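Local coordinates for adenylate kinase (Thermus thermophilus, PDB 3CM0), which probably catalyses the reversible transfer of the terminal phosphate group between ATP and AMP, yielding two ADP, in cellular energy homeostasis, at residues A[108-113]-A[165-170]. Numbering follows the deposited sequence.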
# COMPACT_ATOMS: atom_id res chain seq x y z
N GLY A 108 -0.42 -6.15 -11.50
CA GLY A 108 0.64 -6.75 -10.69
C GLY A 108 0.62 -6.22 -9.27
O GLY A 108 -0.02 -5.21 -8.97
N VAL A 109 1.28 -6.96 -8.38
CA VAL A 109 1.43 -6.57 -7.00
C VAL A 109 2.94 -6.41 -6.89
O VAL A 109 3.69 -7.38 -6.93
CB VAL A 109 0.93 -7.69 -6.05
CG1 VAL A 109 1.17 -7.32 -4.62
CG2 VAL A 109 -0.59 -7.83 -6.29
N VAL A 110 3.38 -5.17 -6.79
CA VAL A 110 4.81 -4.86 -6.72
C VAL A 110 5.33 -5.09 -5.31
O VAL A 110 4.80 -4.53 -4.35
CB VAL A 110 5.03 -3.38 -7.12
CG1 VAL A 110 6.51 -2.99 -6.96
CG2 VAL A 110 4.56 -3.19 -8.53
N LEU A 111 6.37 -5.93 -5.17
CA LEU A 111 6.96 -6.17 -3.86
C LEU A 111 8.38 -5.65 -3.95
O LEU A 111 9.23 -6.26 -4.62
CB LEU A 111 6.99 -7.67 -3.52
CG LEU A 111 7.66 -7.98 -2.15
CD1 LEU A 111 6.79 -7.47 -0.99
CD2 LEU A 111 7.77 -9.54 -2.02
N VAL A 112 8.64 -4.51 -3.31
CA VAL A 112 9.97 -3.91 -3.34
C VAL A 112 10.84 -4.59 -2.30
O VAL A 112 10.53 -4.56 -1.11
CB VAL A 112 9.89 -2.39 -3.06
CG1 VAL A 112 11.30 -1.75 -3.22
CG2 VAL A 112 8.89 -1.74 -4.05
N GLU A 113 11.96 -5.16 -2.76
CA GLU A 113 12.84 -5.94 -1.88
C GLU A 113 14.19 -5.25 -1.72
O GLU A 113 14.80 -4.83 -2.70
CB GLU A 113 13.06 -7.32 -2.51
CG GLU A 113 11.76 -8.08 -2.74
CD GLU A 113 11.99 -9.49 -3.31
OE1 GLU A 113 12.97 -9.69 -4.07
OE2 GLU A 113 11.17 -10.38 -3.02
N LYS A 165 5.07 -9.29 -8.38
CA LYS A 165 6.20 -8.78 -9.16
C LYS A 165 7.25 -8.35 -8.15
O LYS A 165 7.14 -7.28 -7.53
CB LYS A 165 5.77 -7.54 -9.99
CG LYS A 165 4.54 -7.73 -10.84
CD LYS A 165 4.80 -8.72 -11.92
CE LYS A 165 3.56 -8.91 -12.81
NZ LYS A 165 3.83 -9.98 -13.83
N ARG A 166 8.25 -9.20 -7.94
CA ARG A 166 9.32 -8.90 -7.00
C ARG A 166 10.27 -7.99 -7.74
O ARG A 166 10.71 -8.29 -8.86
CB ARG A 166 10.03 -10.19 -6.57
CG ARG A 166 9.14 -11.14 -5.79
CD ARG A 166 9.83 -12.51 -5.64
NE ARG A 166 9.01 -13.47 -4.91
CZ ARG A 166 8.90 -13.54 -3.59
NH1 ARG A 166 9.57 -12.70 -2.80
NH2 ARG A 166 8.12 -14.47 -3.04
N VAL A 167 10.62 -6.88 -7.11
CA VAL A 167 11.50 -5.89 -7.72
C VAL A 167 12.67 -5.55 -6.82
O VAL A 167 12.52 -5.47 -5.59
CB VAL A 167 10.69 -4.59 -8.02
CG1 VAL A 167 11.63 -3.46 -8.41
CG2 VAL A 167 9.64 -4.87 -9.14
N ASP A 168 13.83 -5.35 -7.43
CA ASP A 168 15.05 -4.99 -6.65
C ASP A 168 14.96 -3.51 -6.28
O ASP A 168 15.00 -2.64 -7.14
CB ASP A 168 16.26 -5.30 -7.53
CG ASP A 168 17.60 -4.84 -6.93
OD1 ASP A 168 17.61 -4.38 -5.77
OD2 ASP A 168 18.63 -4.94 -7.65
N GLY A 169 14.83 -3.22 -4.99
CA GLY A 169 14.69 -1.83 -4.56
C GLY A 169 15.96 -1.08 -4.22
O GLY A 169 15.91 0.04 -3.68
N LEU A 170 17.10 -1.69 -4.50
CA LEU A 170 18.39 -1.03 -4.26
C LEU A 170 18.70 -0.27 -5.55
O LEU A 170 18.42 -0.76 -6.64
CB LEU A 170 19.49 -2.06 -4.01
CG LEU A 170 19.75 -2.52 -2.59
CD1 LEU A 170 21.05 -3.34 -2.59
CD2 LEU A 170 19.87 -1.30 -1.63
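Leu-111 accepts a backbone bond from Val-167 through its O and gives one to Lys-165 O through its N, within a parallel pair of strands at one margin of the five-stranded sheet (order 2-3-1-4-5) in the P-loop CORE domain of adenylate kinase. Strand 104-113 also bonds to strand 4-10 on its other flank, while 164-168 is one of the two edge strands. Five N-H···O=C bonds join the two segments: Lys-165 N to Val-109 O, Leu-111 N to Lys-165 O, Val-167 N to Leu-111 O, Glu-113 N to Val-167 O and, past the strand's end, Gly-169 N to Glu-113 O at 2.8 Å.

Apolar contacts lie on the face of Val-110, Val-112 and Val-167, where helix 173-184 packs on Val-110 and Val-167. Val-110 CG1 comes within 4.3 Å of Val-167 CG2. Val-112 CG1, anti to its backbone N (chi1 -175°), rests 3.6 Å from Gly-169 CA, where a CB would collide with it. The Val-112 side chain also touches Ala-15 of the predicted ATP-binding loop.

The face bearing Leu-111, Glu-113 and Arg-166 carries the charged contact. Leu-111 and Arg-166 point the same way side by side, with CD2 of the leucine 3.7 Å from NH1. Glu-113 crosses the arginine obliquely, its carboxylate turned 53° from the guanidinium plane. Replacing Glu-113 with an alanine would probably leave Arg-166 NH1 without this carboxylate and open a gap beside the arginine's CB and CG, against which OE2 and CD now pack. A second salt bridge, from NH2 to Glu-159 of helix 137-160, holds the guanidinium's other amino group. In the bridge between the strands, NH1 donates to Glu-113 OE2 at 2.8 Å, with the oxygen only 5° out of the guanidinium plane.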